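PDB 4W9R: uncharacterized protein from Capnocytophaga ochracea, which is of unknown function but probably hydrolyses ester bonds, as a putative esterase of the alpha/beta-hydrolase clan. Local coordinates for residues Phe141-Ser146 against Arg170-Met175; Lys298-Tyr303 against Asn316-Glu321; Asn42-Met47 against Val71-Gln76; Thr246-Leu251 against Met282-Ala287. All coordinates share one frame; numbering follows the deposited sequence.

Interaction 1. Residues Phe141-Ser146 against Arg170-Met175; sequences FNMIVS and RLFYYM
Phe172 O is held by two groups of the neighbouring strand. Ile144 N gives the hydrogen bond, 2.8 Å from Phe172 O with an N-H...O angle of 170°, and lies nearly along the C=O axis. Met143 CA adds a C-H...O contact at 3.4 Å to the same Phe172 O. The pattern repeats along the pair. Asn142 O takes Phe172 N at 2.8 Å, with Leu171 CA beside it. Ile144 O takes Tyr174 N at 2.9 Å, with Tyr173 CA alongside. Tyr174 O takes Ser146 N at 2.7 Å and also meets Val145 CA.

The two segments run parallel, 3° apart, and pair in step from Met143 with Phe172 to Ser146 with Met175. They lie on strands 143-149 and 171-180, joined through helix 156-165 as a beta-alpha-beta unit. The mainly parallel central sheet around them fits the alpha/beta-hydrolase fold.

Side chains alternate between the two faces. Selenomethionine Met143 lies alongside Phe172, pointing the same way, with Met143 CG 3.8 Å from Phe172 CD2. Val145 and Tyr174 repeat this on the same face, with Val145 CG1 3.8 Å from Tyr174 CD1. Helix 217-232 packs on this face, where Gln227 OE1 is hydrogen-bonded to Tyr174 OH.

On the other face Ile144 crosses Tyr173 obliquely. Ile144 CG2 sits 3.9 Å from Tyr173 CE1, and Ile144 CB meets CD1 of the same ring. Tyr173 CG is anti to the backbone N (chi1 -179°), which puts the ring beside Ile144 and its hydroxyl near Ser146 CB. Tyr173 OH is hydrogen-bonded to Asn130 OD1, and Ser146 OG to Gly126 O.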
loop_
_atom_site.group_PDB
_atom_site.type_symbol
_atom_site.label_atom_id
_atom_site.label_comp_id
_atom_site.label_asym_id
_atom_site.label_seq_id
_atom_site.Cartn_x
_atom_site.Cartn_y
_atom_site.Cartn_z
ATOM N N PHE B 141 -12.268 13.848 15.085
ATOM C CA PHE B 141 -11.867 12.626 14.408
ATOM C C PHE B 141 -12.206 11.385 15.225
ATOM O O PHE B 141 -11.809 11.259 16.383
ATOM C CB PHE B 141 -10.371 12.662 14.091
ATOM C CG PHE B 141 -9.977 13.785 13.176
ATOM C CD1 PHE B 141 -10.422 13.814 11.864
ATOM C CD2 PHE B 141 -9.162 14.811 13.624
ATOM C CE1 PHE B 141 -10.065 14.844 11.019
ATOM C CE2 PHE B 141 -8.799 15.844 12.781
ATOM C CZ PHE B 141 -9.252 15.860 11.478
ATOM N N ASN B 142 -12.958 10.479 14.612
ATOM C CA ASN B 142 -13.287 9.199 15.225
ATOM C C ASN B 142 -12.264 8.144 14.843
ATOM O O ASN B 142 -12.264 7.034 15.376
ATOM C CB ASN B 142 -14.686 8.755 14.807
ATOM C CG ASN B 142 -15.690 9.884 14.871
ATOM O OD1 ASN B 142 -16.184 10.347 13.844
ATOM N ND2 ASN B 142 -15.993 10.338 16.081
HETATM N N MSE B 143 -11.393 8.508 13.908
HETATM C CA MSE B 143 -10.347 7.619 13.428
HETATM C C MSE B 143 -9.007 8.343 13.414
HETATM O O MSE B 143 -8.855 9.377 12.764
HETATM C CB MSE B 143 -10.683 7.098 12.031
HETATM C CG MSE B 143 -9.674 6.102 11.479
HETATM SE SE MSE B 143 -9.938 5.724 9.580
HETATM C CE MSE B 143 -9.024 7.266 8.810
ATOM N N ILE B 144 -8.038 7.802 14.143
ATOM C CA ILE B 144 -6.706 8.387 14.188
ATOM C C ILE B 144 -5.656 7.353 13.803
ATOM O O ILE B 144 -5.515 6.320 14.459
ATOM C CB ILE B 144 -6.382 8.953 15.583
ATOM C CG1 ILE B 144 -7.407 10.019 15.974
ATOM C CG2 ILE B 144 -4.974 9.529 15.611
ATOM C CD1 ILE B 144 -7.178 10.618 17.341
ATOM N N VAL B 145 -4.937 7.626 12.721
ATOM C CA VAL B 145 -3.873 6.742 12.274
ATOM C C VAL B 145 -2.526 7.443 12.382
ATOM O O VAL B 145 -2.241 8.382 11.636
ATOM C CB VAL B 145 -4.098 6.272 10.826
ATOM C CG1 VAL B 145 -2.989 5.330 10.398
ATOM C CG2 VAL B 145 -5.454 5.595 10.697
ATOM N N SER B 146 -1.700 6.979 13.312
ATOM C CA SER B 146 -0.391 7.573 13.548
ATOM C C SER B 146 0.708 6.657 13.023
ATOM O O SER B 146 0.960 5.590 13.583
ATOM C CB SER B 146 -0.199 7.851 15.041
ATOM O OG SER B 146 1.055 8.457 15.296
ATOM N N ARG B 170 -17.537 6.036 19.079
ATOM C CA ARG B 170 -16.456 5.119 18.734
ATOM C C ARG B 170 -15.154 5.847 18.421
ATOM O O ARG B 170 -15.157 6.921 17.817
ATOM C CB ARG B 170 -16.863 4.246 17.543
ATOM C CG ARG B 170 -15.798 3.254 17.089
ATOM C CD ARG B 170 -16.339 2.327 16.018
ATOM N NE ARG B 170 -15.337 1.384 15.527
ATOM C CZ ARG B 170 -14.708 1.502 14.362
ATOM N NH1 ARG B 170 -14.975 2.525 13.560
ATOM N NH2 ARG B 170 -13.814 0.595 13.994
ATOM N N LEU B 171 -14.041 5.248 18.830
ATOM C CA LEU B 171 -12.724 5.759 18.482
ATOM C C LEU B 171 -11.834 4.637 17.971
ATOM O O LEU B 171 -11.545 3.682 18.695
ATOM C CB LEU B 171 -12.069 6.441 19.683
ATOM C CG LEU B 171 -10.615 6.865 19.463
ATOM C CD1 LEU B 171 -10.499 7.824 18.283
ATOM C CD2 LEU B 171 -10.037 7.483 20.724
ATOM N N PHE B 172 -11.405 4.755 16.719
ATOM C CA PHE B 172 -10.458 3.808 16.148
ATOM C C PHE B 172 -9.063 4.418 16.146
ATOM O O PHE B 172 -8.811 5.403 15.453
ATOM C CB PHE B 172 -10.869 3.411 14.729
ATOM C CG PHE B 172 -9.939 2.421 14.084
ATOM C CD1 PHE B 172 -10.127 1.059 14.260
ATOM C CD2 PHE B 172 -8.878 2.850 13.301
ATOM C CE1 PHE B 172 -9.274 0.144 13.670
ATOM C CE2 PHE B 172 -8.021 1.939 12.708
ATOM C CZ PHE B 172 -8.220 0.585 12.893
ATOM N N TYR B 173 -8.159 3.832 16.925
ATOM C CA TYR B 173 -6.793 4.332 16.995
ATOM C C TYR B 173 -5.797 3.302 16.479
ATOM O O TYR B 173 -5.799 2.150 16.913
ATOM C CB TYR B 173 -6.433 4.733 18.426
ATOM C CG TYR B 173 -5.036 5.293 18.557
ATOM C CD1 TYR B 173 -4.763 6.613 18.221
ATOM C CD2 TYR B 173 -3.986 4.502 19.008
ATOM C CE1 TYR B 173 -3.488 7.130 18.334
ATOM C CE2 TYR B 173 -2.706 5.011 19.124
ATOM C CZ TYR B 173 -2.462 6.325 18.787
ATOM O OH TYR B 173 -1.190 6.836 18.901
ATOM N N TYR B 174 -4.943 3.731 15.555
ATOM C CA TYR B 174 -3.922 2.860 14.987
ATOM C C TYR B 174 -2.559 3.536 14.998
ATOM O O TYR B 174 -2.388 4.616 14.433
ATOM C CB TYR B 174 -4.293 2.454 13.560
ATOM C CG TYR B 174 -3.299 1.520 12.904
ATOM C CD1 TYR B 174 -2.238 2.011 12.154
ATOM C CD2 TYR B 174 -3.423 0.146 13.034
ATOM C CE1 TYR B 174 -1.328 1.158 11.554
ATOM C CE2 TYR B 174 -2.521 -0.715 12.436
ATOM C CZ TYR B 174 -1.477 -0.204 11.699
ATOM O OH TYR B 174 -0.579 -1.063 11.106
HETATM N N MSE B 175 -1.587 2.894 15.637
HETATM C CA MSE B 175 -0.221 3.402 15.644
HETATM C C MSE B 175 0.756 2.347 15.138
HETATM O O MSE B 175 0.691 1.185 15.539
HETATM C CB MSE B 175 0.178 3.861 17.044
HETATM C CG MSE B 175 1.657 4.189 17.183
HETATM SE SE MSE B 175 2.124 4.806 18.969
HETATM C CE MSE B 175 4.065 4.806 18.795
#

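Interaction 2. Residues Lys298-Tyr303 against Asn316-Glu321; sequences KKLAKY and NFFLAE
Ala301 points toward the facing helix, where its methyl meets the side chains of Phe318 and Leu319. Ala301 CB lies 3.7 Å from Phe318 CB. Leu319 CB is 4.1 Å from the same Ala301 CB, about a right angle round from Phe318 CB. Ala301 CA lies at the edge of the Phe318 ring, near its plane.

Phe318 has its ring anti to the carbonyl carbon (chi1 -74°). Leu300 crosses this ring obliquely. Leu300 CD2 touches Phe318 CE2 at 3.9 Å, and Leu300 CG rests against CD2 of the same ring. Leu300 CG is anti to its own backbone N, which carries the branch to the ring.

At the outer margin Leu319 CD1 meets the aliphatic part of Lys298, with CG of that lysine 4.2 Å away. The contact is apolar throughout.

The short helical axes approach to 8.1 Å and cross at -162°, so the helices run nearly antiparallel. The small side chain of Ala301 at the closest point is consistent with this short distance. Helices 294-306 and 314-325 are consecutive in the chain and form an antiparallel alpha-alpha hairpin. The run of consecutive helices here is consistent with an alpha-solenoid-like array.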
loop_
_atom_site.group_PDB
_atom_site.type_symbol
_atom_site.label_atom_id
_atom_site.label_comp_id
_atom_site.label_asym_id
_atom_site.label_seq_id
_atom_site.Cartn_x
_atom_site.Cartn_y
_atom_site.Cartn_z
ATOM N N LYS B 298 -40.154 -13.554 7.788
ATOM C CA LYS B 298 -41.167 -12.511 7.673
ATOM C C LYS B 298 -40.536 -11.131 7.803
ATOM O O LYS B 298 -40.845 -10.218 7.036
ATOM C CB LYS B 298 -42.254 -12.692 8.733
ATOM C CG LYS B 298 -43.426 -11.727 8.604
ATOM C CD LYS B 298 -44.383 -11.864 9.781
ATOM C CE LYS B 298 -45.689 -11.123 9.532
ATOM N NZ LYS B 298 -45.477 -9.667 9.310
ATOM N N LYS B 299 -39.645 -10.990 8.780
ATOM C CA LYS B 299 -38.967 -9.724 9.024
ATOM C C LYS B 299 -37.950 -9.419 7.927
ATOM O O LYS B 299 -37.673 -8.256 7.633
ATOM C CB LYS B 299 -38.289 -9.740 10.397
ATOM C CG LYS B 299 -39.272 -9.709 11.560
ATOM C CD LYS B 299 -38.573 -9.735 12.911
ATOM C CE LYS B 299 -37.996 -11.106 13.214
ATOM N NZ LYS B 299 -37.503 -11.204 14.617
ATOM N N LEU B 300 -37.401 -10.468 7.321
ATOM C CA LEU B 300 -36.457 -10.302 6.220
ATOM C C LEU B 300 -37.167 -9.775 4.979
ATOM O O LEU B 300 -36.618 -8.965 4.235
ATOM C CB LEU B 300 -35.755 -11.625 5.902
ATOM C CG LEU B 300 -34.776 -11.617 4.725
ATOM C CD1 LEU B 300 -33.637 -10.640 4.974
ATOM C CD2 LEU B 300 -34.239 -13.016 4.461
ATOM N N ALA B 301 -38.394 -10.242 4.768
ATOM C CA ALA B 301 -39.185 -9.833 3.614
ATOM C C ALA B 301 -39.480 -8.339 3.645
ATOM O O ALA B 301 -39.378 -7.657 2.626
ATOM C CB ALA B 301 -40.482 -10.627 3.556
ATOM N N LYS B 302 -39.846 -7.835 4.819
ATOM C CA LYS B 302 -40.190 -6.426 4.960
ATOM C C LYS B 302 -38.934 -5.565 4.952
ATOM O O LYS B 302 -38.968 -4.403 4.548
ATOM C CB LYS B 302 -40.994 -6.191 6.241
ATOM C CG LYS B 302 -41.764 -4.876 6.248
ATOM C CD LYS B 302 -42.809 -4.845 7.355
ATOM C CE LYS B 302 -43.662 -3.584 7.276
ATOM N NZ LYS B 302 -44.735 -3.560 8.309
ATOM N N TYR B 303 -37.823 -6.148 5.391
ATOM C CA TYR B 303 -36.552 -5.436 5.443
ATOM C C TYR B 303 -36.013 -5.145 4.047
ATOM O O TYR B 303 -35.592 -4.025 3.759
ATOM C CB TYR B 303 -35.526 -6.237 6.242
ATOM C CG TYR B 303 -34.162 -5.588 6.321
ATOM C CD1 TYR B 303 -33.960 -4.442 7.079
ATOM C CD2 TYR B 303 -33.073 -6.129 5.651
ATOM C CE1 TYR B 303 -32.716 -3.847 7.159
ATOM C CE2 TYR B 303 -31.823 -5.542 5.726
ATOM C CZ TYR B 303 -31.650 -4.401 6.481
ATOM O OH TYR B 303 -30.408 -3.812 6.560
ATOM N N ASN B 316 -42.043 -10.240 -1.778
ATOM C CA ASN B 316 -43.292 -10.988 -1.717
ATOM C C ASN B 316 -43.071 -12.489 -1.855
ATOM O O ASN B 316 -43.904 -13.283 -1.423
ATOM C CB ASN B 316 -44.260 -10.495 -2.792
ATOM C CG ASN B 316 -44.901 -9.171 -2.430
ATOM O OD1 ASN B 316 -45.184 -8.904 -1.261
ATOM N ND2 ASN B 316 -45.131 -8.329 -3.432
ATOM N N PHE B 317 -41.950 -12.881 -2.451
ATOM C CA PHE B 317 -41.600 -14.293 -2.523
ATOM C C PHE B 317 -41.252 -14.816 -1.134
ATOM O O PHE B 317 -41.679 -15.902 -0.746
ATOM C CB PHE B 317 -40.433 -14.524 -3.482
ATOM C CG PHE B 317 -40.049 -15.971 -3.631
ATOM C CD1 PHE B 317 -40.668 -16.772 -4.574
ATOM C CD2 PHE B 317 -39.069 -16.530 -2.824
ATOM C CE1 PHE B 317 -40.316 -18.103 -4.714
ATOM C CE2 PHE B 317 -38.712 -17.859 -2.959
ATOM C CZ PHE B 317 -39.336 -18.646 -3.905
ATOM N N PHE B 318 -40.468 -14.037 -0.393
ATOM C CA PHE B 318 -40.110 -14.387 0.976
ATOM C C PHE B 318 -41.349 -14.440 1.860
ATOM O O PHE B 318 -41.508 -15.352 2.672
ATOM C CB PHE B 318 -39.104 -13.385 1.552
ATOM C CG PHE B 318 -37.710 -13.537 1.012
ATOM C CD1 PHE B 318 -37.350 -14.658 0.283
ATOM C CD2 PHE B 318 -36.756 -12.559 1.243
ATOM C CE1 PHE B 318 -36.067 -14.797 -0.212
ATOM C CE2 PHE B 318 -35.470 -12.693 0.752
ATOM C CZ PHE B 318 -35.125 -13.814 0.024
ATOM N N LEU B 319 -42.225 -13.456 1.692
ATOM C CA LEU B 319 -43.442 -13.365 2.488
ATOM C C LEU B 319 -44.401 -14.510 2.170
ATOM O O LEU B 319 -45.024 -15.072 3.070
ATOM C CB LEU B 319 -44.129 -12.018 2.255
ATOM C CG LEU B 319 -45.317 -11.681 3.156
ATOM C CD1 LEU B 319 -44.895 -11.635 4.618
ATOM C CD2 LEU B 319 -45.942 -10.362 2.733
ATOM N N ALA B 320 -44.513 -14.851 0.889
ATOM C CA ALA B 320 -45.380 -15.945 0.464
ATOM C C ALA B 320 -44.906 -17.274 1.041
ATOM O O ALA B 320 -45.714 -18.100 1.464
ATOM C CB ALA B 320 -45.443 -16.019 -1.053
ATOM N N GLU B 321 -43.591 -17.477 1.054
ATOM C CA GLU B 321 -43.020 -18.683 1.641
ATOM C C GLU B 321 -43.294 -18.730 3.139
ATOM O O GLU B 321 -43.548 -19.796 3.696
ATOM C CB GLU B 321 -41.515 -18.762 1.376
ATOM C CG GLU B 321 -41.152 -19.333 0.013
ATOM C CD GLU B 321 -39.666 -19.623 -0.126
ATOM O OE1 GLU B 321 -38.871 -19.082 0.673
ATOM O OE2 GLU B 321 -39.294 -20.399 -1.032
#

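Interaction 3. Residues Asn42-Met47 against Val71-Gln76; sequences NAETLM and VYEPKQ
Two hydrogen bonds join residues 43-44 to the end of strand 67-71 and the loop that follows. The stronger runs from Glu73 N to Glu44 OE1, at 2.7 Å with an N-H...O angle of 153°. The donor sits above the carboxylate plane. Glu44 reaches it with CG in the crowded position between backbone N and carbonyl carbon (chi1 67°) and a bend at chi2 (-82°). The second bond, Ala43 N to Val71 O, is weak at 3.3 Å. A water links Glu44 to Pro74, donating to Glu44 OE2 at 3.0 Å and to Pro74 O.

The aromatic contact is a CH-pi interaction. Ala43 CB stands over the centre of one face of the Tyr72 ring, 4.1 Å from its centroid. Tyr72 also makes a cation-pi contact with Lys20.

Apolar contacts fill in the rest. Selenomethionine Met47 crosses Tyr72 at about a right angle, with Met47 CG 4.3 Å from Tyr72 CZ. Glu44 CB packs on Glu73 CG at 3.7 Å. Beyond this contact, Thr45 and Leu46 pack on Phe60 and Tyr56 of the second subunit.

A backbone N-H and a water both donate to the Glu44 carboxylate, which may favour its ionised form. The nearby acceptor Asn42 O and the more distant carboxylate of Glu73 might oppose this.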
loop_
_atom_site.group_PDB
_atom_site.type_symbol
_atom_site.label_atom_id
_atom_site.label_comp_id
_atom_site.label_asym_id
_atom_site.label_seq_id
_atom_site.Cartn_x
_atom_site.Cartn_y
_atom_site.Cartn_z
ATOM N N ASN B 42 0.122 14.853 5.856
ATOM C CA ASN B 42 1.417 14.599 5.229
ATOM C C ASN B 42 1.377 14.553 3.702
ATOM O O ASN B 42 2.337 14.129 3.064
ATOM C CB ASN B 42 2.023 13.323 5.794
ATOM C CG ASN B 42 2.571 13.527 7.193
ATOM O OD1 ASN B 42 2.044 12.989 8.165
ATOM N ND2 ASN B 42 3.622 14.329 7.302
ATOM N N ALA B 43 0.247 14.961 3.134
ATOM C CA ALA B 43 -0.211 14.566 1.801
ATOM C C ALA B 43 0.807 14.644 0.660
ATOM O O ALA B 43 0.656 13.934 -0.331
ATOM C CB ALA B 43 -1.426 15.405 1.432
ATOM N N GLU B 44 1.823 15.496 0.764
ATOM C CA GLU B 44 2.862 15.531 -0.272
ATOM C C GLU B 44 3.447 14.131 -0.526
ATOM O O GLU B 44 3.895 13.827 -1.630
ATOM C CB GLU B 44 3.977 16.514 0.101
ATOM C CG GLU B 44 4.818 16.117 1.311
ATOM C CD GLU B 44 4.169 16.486 2.632
ATOM O OE1 GLU B 44 3.075 17.089 2.615
ATOM O OE2 GLU B 44 4.754 16.170 3.689
ATOM N N THR B 45 3.419 13.285 0.499
ATOM C CA THR B 45 3.825 11.886 0.382
ATOM C C THR B 45 2.622 10.941 0.478
ATOM O O THR B 45 2.352 10.174 -0.446
ATOM C CB THR B 45 4.866 11.502 1.452
ATOM O OG1 THR B 45 4.392 11.879 2.750
ATOM C CG2 THR B 45 6.186 12.202 1.180
ATOM N N LEU B 46 1.933 10.976 1.616
ATOM C CA LEU B 46 0.876 10.014 1.937
ATOM C C LEU B 46 -0.422 10.079 1.114
ATOM O O LEU B 46 -1.175 9.106 1.096
ATOM C CB LEU B 46 0.506 10.152 3.416
ATOM C CG LEU B 46 1.587 9.765 4.425
ATOM C CD1 LEU B 46 1.060 9.879 5.845
ATOM C CD2 LEU B 46 2.090 8.358 4.148
HETATM N N MSE B 47 -0.694 11.201 0.448
HETATM C CA MSE B 47 -1.991 11.395 -0.216
HETATM C C MSE B 47 -2.328 10.321 -1.246
HETATM O O MSE B 47 -3.367 9.670 -1.151
HETATM C CB MSE B 47 -2.049 12.761 -0.901
HETATM C CG MSE B 47 -3.377 13.073 -1.581
HETATM SE SE MSE B 47 -4.832 13.389 -0.319
HETATM C CE MSE B 47 -6.246 13.871 -1.573
ATOM N N VAL B 71 -3.415 17.766 3.170
ATOM C CA VAL B 71 -2.773 19.044 3.452
ATOM C C VAL B 71 -1.323 18.963 2.992
ATOM O O VAL B 71 -0.537 18.191 3.537
ATOM C CB VAL B 71 -2.828 19.404 4.950
ATOM C CG1 VAL B 71 -2.138 20.736 5.204
ATOM C CG2 VAL B 71 -4.266 19.444 5.435
ATOM N N TYR B 72 -0.973 19.752 1.984
ATOM C CA TYR B 72 0.325 19.605 1.335
ATOM C C TYR B 72 1.430 20.427 1.985
ATOM O O TYR B 72 1.313 21.644 2.138
ATOM C CB TYR B 72 0.216 19.968 -0.147
ATOM C CG TYR B 72 -0.500 18.923 -0.971
ATOM C CD1 TYR B 72 -1.877 18.971 -1.144
ATOM C CD2 TYR B 72 0.200 17.884 -1.567
ATOM C CE1 TYR B 72 -2.535 18.014 -1.893
ATOM C CE2 TYR B 72 -0.449 16.924 -2.318
ATOM C CZ TYR B 72 -1.816 16.993 -2.477
ATOM O OH TYR B 72 -2.465 16.037 -3.225
ATOM N N GLU B 73 2.499 19.730 2.362
ATOM C CA GLU B 73 3.727 20.333 2.877
ATOM C C GLU B 73 3.519 21.372 3.976
ATOM O O GLU B 73 3.779 22.557 3.769
ATOM C CB GLU B 73 4.517 20.963 1.728
ATOM C CG GLU B 73 5.136 19.946 0.780
ATOM C CD GLU B 73 5.971 20.590 -0.309
ATOM O OE1 GLU B 73 5.551 21.637 -0.844
ATOM O OE2 GLU B 73 7.053 20.051 -0.627
ATOM N N PRO B 74 3.052 20.931 5.152
ATOM C CA PRO B 74 3.021 21.855 6.286
ATOM C C PRO B 74 4.437 22.098 6.795
ATOM O O PRO B 74 5.291 21.225 6.644
ATOM C CB PRO B 74 2.173 21.114 7.320
ATOM C CG PRO B 74 2.387 19.671 7.004
ATOM C CD PRO B 74 2.551 19.590 5.511
ATOM N N LYS B 75 4.687 23.265 7.377
ATOM C CA LYS B 75 6.010 23.578 7.901
ATOM C C LYS B 75 6.325 22.714 9.119
ATOM O O LYS B 75 5.417 22.205 9.777
ATOM C CB LYS B 75 6.110 25.060 8.258
ATOM C CG LYS B 75 5.868 25.995 7.083
ATOM C CD LYS B 75 5.951 27.452 7.513
ATOM C CE LYS B 75 5.730 28.390 6.338
ATOM N NZ LYS B 75 6.745 28.186 5.268
ATOM N N GLN B 76 7.611 22.545 9.407
ATOM C CA GLN B 76 8.040 21.712 10.525
ATOM C C GLN B 76 7.504 22.228 11.859
ATOM O O GLN B 76 7.100 21.445 12.719
ATOM C CB GLN B 76 9.566 21.630 10.573
ATOM C CG GLN B 76 10.101 20.786 11.713
ATOM C CD GLN B 76 11.614 20.711 11.720
ATOM O OE1 GLN B 76 12.271 21.106 10.756
ATOM N NE2 GLN B 76 12.175 20.203 12.811
HETATM O O HOH W 1 5.463 18.025 5.910
#

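Interaction 4. Residues Thr246-Leu251 against Met282-Ala287; sequences TQMETL and MATYTA
Thr246 lies in helix 241-248, where the backbone makes a wider pi-type turn. Its carbonyl O accepts a hydrogen bond from Thr250 OG1, which comes in nearly along the C=O axis and links Thr246 to Thr250.

Selenomethionine Met248 carries the contact. Its CG is anti to the carbonyl carbon (chi1 -60°), and its chain bends at chi3 (67°) to lay the methyl on helix 278-290. Met248 CE touches Thr284 CA at 3.7 Å. It also lies 3.8 Å from Thr284 OG1, a hydroxyl bound to Asp280 O in its own helix. Further back, Met248 SE is 4.4 Å from Ala283 CB. At the root of the chain, Met248 CB meets Ala287 CB at 4.2 Å. Ile255 and Tyr258 of helix 255-270 also touch Met248.

Glu249 follows at the margin, with Glu249 N 4.5 Å from Ala287 CB. Phe244 touches both Glu249 and Ala287.

Leu251 N closes a type I beta turn on Met248 O at 2.8 Å. The chain turns here, on its way from helix 241-248 to helix 255-270. The segment thus packs a helix and the turn after it against helix 278-290, with Met248 set beside Ala283, Thr284 and Ala287, consistent with a helical array in the C-terminal part.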
loop_
_atom_site.group_PDB
_atom_site.type_symbol
_atom_site.label_atom_id
_atom_site.label_comp_id
_atom_site.label_asym_id
_atom_site.label_seq_id
_atom_site.Cartn_x
_atom_site.Cartn_y
_atom_site.Cartn_z
ATOM N N THR B 246 -20.225 -20.057 10.629
ATOM C CA THR B 246 -19.938 -19.956 12.057
ATOM C C THR B 246 -20.961 -19.114 12.814
ATOM O O THR B 246 -21.637 -19.606 13.711
ATOM C CB THR B 246 -18.539 -19.366 12.304
ATOM O OG1 THR B 246 -17.550 -20.208 11.696
ATOM C CG2 THR B 246 -18.262 -19.264 13.796
ATOM N N GLN B 247 -21.047 -17.833 12.473
ATOM C CA GLN B 247 -21.878 -16.898 13.225
ATOM C C GLN B 247 -23.367 -16.962 12.880
ATOM O O GLN B 247 -24.200 -16.467 13.639
ATOM C CB GLN B 247 -21.371 -15.470 13.011
ATOM C CG GLN B 247 -19.896 -15.291 13.320
ATOM C CD GLN B 247 -19.558 -15.624 14.759
ATOM O OE1 GLN B 247 -18.525 -16.232 15.039
ATOM N NE2 GLN B 247 -20.426 -15.220 15.681
HETATM N N MSE B 248 -23.704 -17.567 11.746
HETATM C CA MSE B 248 -25.089 -17.566 11.277
HETATM C C MSE B 248 -25.760 -18.934 11.385
HETATM O O MSE B 248 -26.748 -19.086 12.101
HETATM C CB MSE B 248 -25.163 -17.056 9.837
HETATM C CG MSE B 248 -24.626 -15.644 9.670
HETATM SE SE MSE B 248 -25.345 -14.721 8.113
HETATM C CE MSE B 248 -27.200 -14.549 8.693
ATOM N N GLU B 249 -25.239 -19.919 10.659
ATOM C CA GLU B 249 -25.824 -21.259 10.649
ATOM C C GLU B 249 -25.912 -21.898 12.035
ATOM O O GLU B 249 -26.693 -22.827 12.244
ATOM C CB GLU B 249 -25.031 -22.180 9.720
ATOM C CG GLU B 249 -25.389 -22.030 8.255
ATOM C CD GLU B 249 -25.328 -23.346 7.506
ATOM O OE1 GLU B 249 -25.019 -24.375 8.142
ATOM O OE2 GLU B 249 -25.596 -23.355 6.287
ATOM N N THR B 250 -25.115 -21.404 12.977
ATOM C CA THR B 250 -25.136 -21.925 14.339
ATOM C C THR B 250 -26.262 -21.308 15.165
ATOM O O THR B 250 -26.513 -21.725 16.294
ATOM C CB THR B 250 -23.799 -21.678 15.056
ATOM O OG1 THR B 250 -23.494 -20.277 15.031
ATOM C CG2 THR B 250 -22.679 -22.455 14.378
ATOM N N LEU B 251 -26.933 -20.310 14.597
ATOM C CA LEU B 251 -28.064 -19.675 15.264
ATOM C C LEU B 251 -29.358 -20.440 15.006
ATOM O O LEU B 251 -29.700 -20.729 13.859
ATOM C CB LEU B 251 -28.224 -18.223 14.805
ATOM C CG LEU B 251 -27.139 -17.218 15.192
ATOM C CD1 LEU B 251 -27.478 -15.841 14.643
ATOM C CD2 LEU B 251 -26.964 -17.165 16.703
HETATM N N MSE B 282 -28.977 -13.336 0.744
HETATM C CA MSE B 282 -29.082 -14.767 0.481
HETATM C C MSE B 282 -28.449 -15.600 1.591
HETATM O O MSE B 282 -28.916 -16.698 1.892
HETATM C CB MSE B 282 -28.440 -15.110 -0.864
HETATM C CG MSE B 282 -29.229 -14.602 -2.056
HETATM SE SE MSE B 282 -31.099 -15.154 -1.971
HETATM C CE MSE B 282 -31.758 -14.260 -3.573
ATOM N N ALA B 283 -27.390 -15.075 2.195
ATOM C CA ALA B 283 -26.747 -15.748 3.316
ATOM C C ALA B 283 -27.709 -15.828 4.493
ATOM O O ALA B 283 -27.774 -16.839 5.191
ATOM C CB ALA B 283 -25.472 -15.026 3.716
ATOM N N THR B 284 -28.462 -14.753 4.699
ATOM C CA THR B 284 -29.448 -14.700 5.767
ATOM C C THR B 284 -30.593 -15.663 5.477
ATOM O O THR B 284 -31.056 -16.381 6.363
ATOM C CB THR B 284 -30.005 -13.275 5.947
ATOM O OG1 THR B 284 -28.920 -12.351 6.108
ATOM C CG2 THR B 284 -30.916 -13.204 7.164
ATOM N N TYR B 285 -31.030 -15.678 4.221
ATOM C CA TYR B 285 -32.135 -16.525 3.784
ATOM C C TYR B 285 -31.792 -18.010 3.894
ATOM O O TYR B 285 -32.615 -18.813 4.333
ATOM C CB TYR B 285 -32.523 -16.173 2.346
ATOM C CG TYR B 285 -33.574 -17.070 1.730
ATOM C CD1 TYR B 285 -34.909 -16.968 2.104
ATOM C CD2 TYR B 285 -33.236 -18.003 0.761
ATOM C CE1 TYR B 285 -35.873 -17.779 1.535
ATOM C CE2 TYR B 285 -34.193 -18.819 0.187
ATOM C CZ TYR B 285 -35.509 -18.702 0.577
ATOM O OH TYR B 285 -36.464 -19.513 0.007
ATOM N N THR B 286 -30.575 -18.365 3.496
ATOM C CA THR B 286 -30.121 -19.750 3.548
ATOM C C THR B 286 -30.035 -20.244 4.991
ATOM O O THR B 286 -30.414 -21.377 5.293
ATOM C CB THR B 286 -28.748 -19.918 2.864
ATOM O OG1 THR B 286 -28.833 -19.471 1.505
ATOM C CG2 THR B 286 -28.311 -21.374 2.881
ATOM N N ALA B 287 -29.539 -19.386 5.877
ATOM C CA ALA B 287 -29.424 -19.719 7.292
ATOM C C ALA B 287 -30.802 -19.874 7.922
ATOM O O ALA B 287 -31.012 -20.722 8.789
ATOM C CB ALA B 287 -28.621 -18.656 8.023
#

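In the fold
Along the chain the contacts come in series: interaction 3, interaction 1, interaction 4, interaction 2. Interactions 3 and 1 lie in the esterase-type part, with centres 19 Å apart. Interaction 1 pairs two strands of the central sheet, while interaction 3 joins the loops and helix start at the ends of strands 35-40 and 67-71. Interactions 4 and 2 lie in the helical C-terminal part, with centres 16 Å apart. These two touch directly: Tyr285 of interaction 4 stacks on Phe318 and probably hydrogen-bonds Glu321 of interaction 2. Interactions 2 and 3 are about 52 Å apart between centres, across the chain's centre. The protein thus combines a putative hydrolase core with a separate helical array.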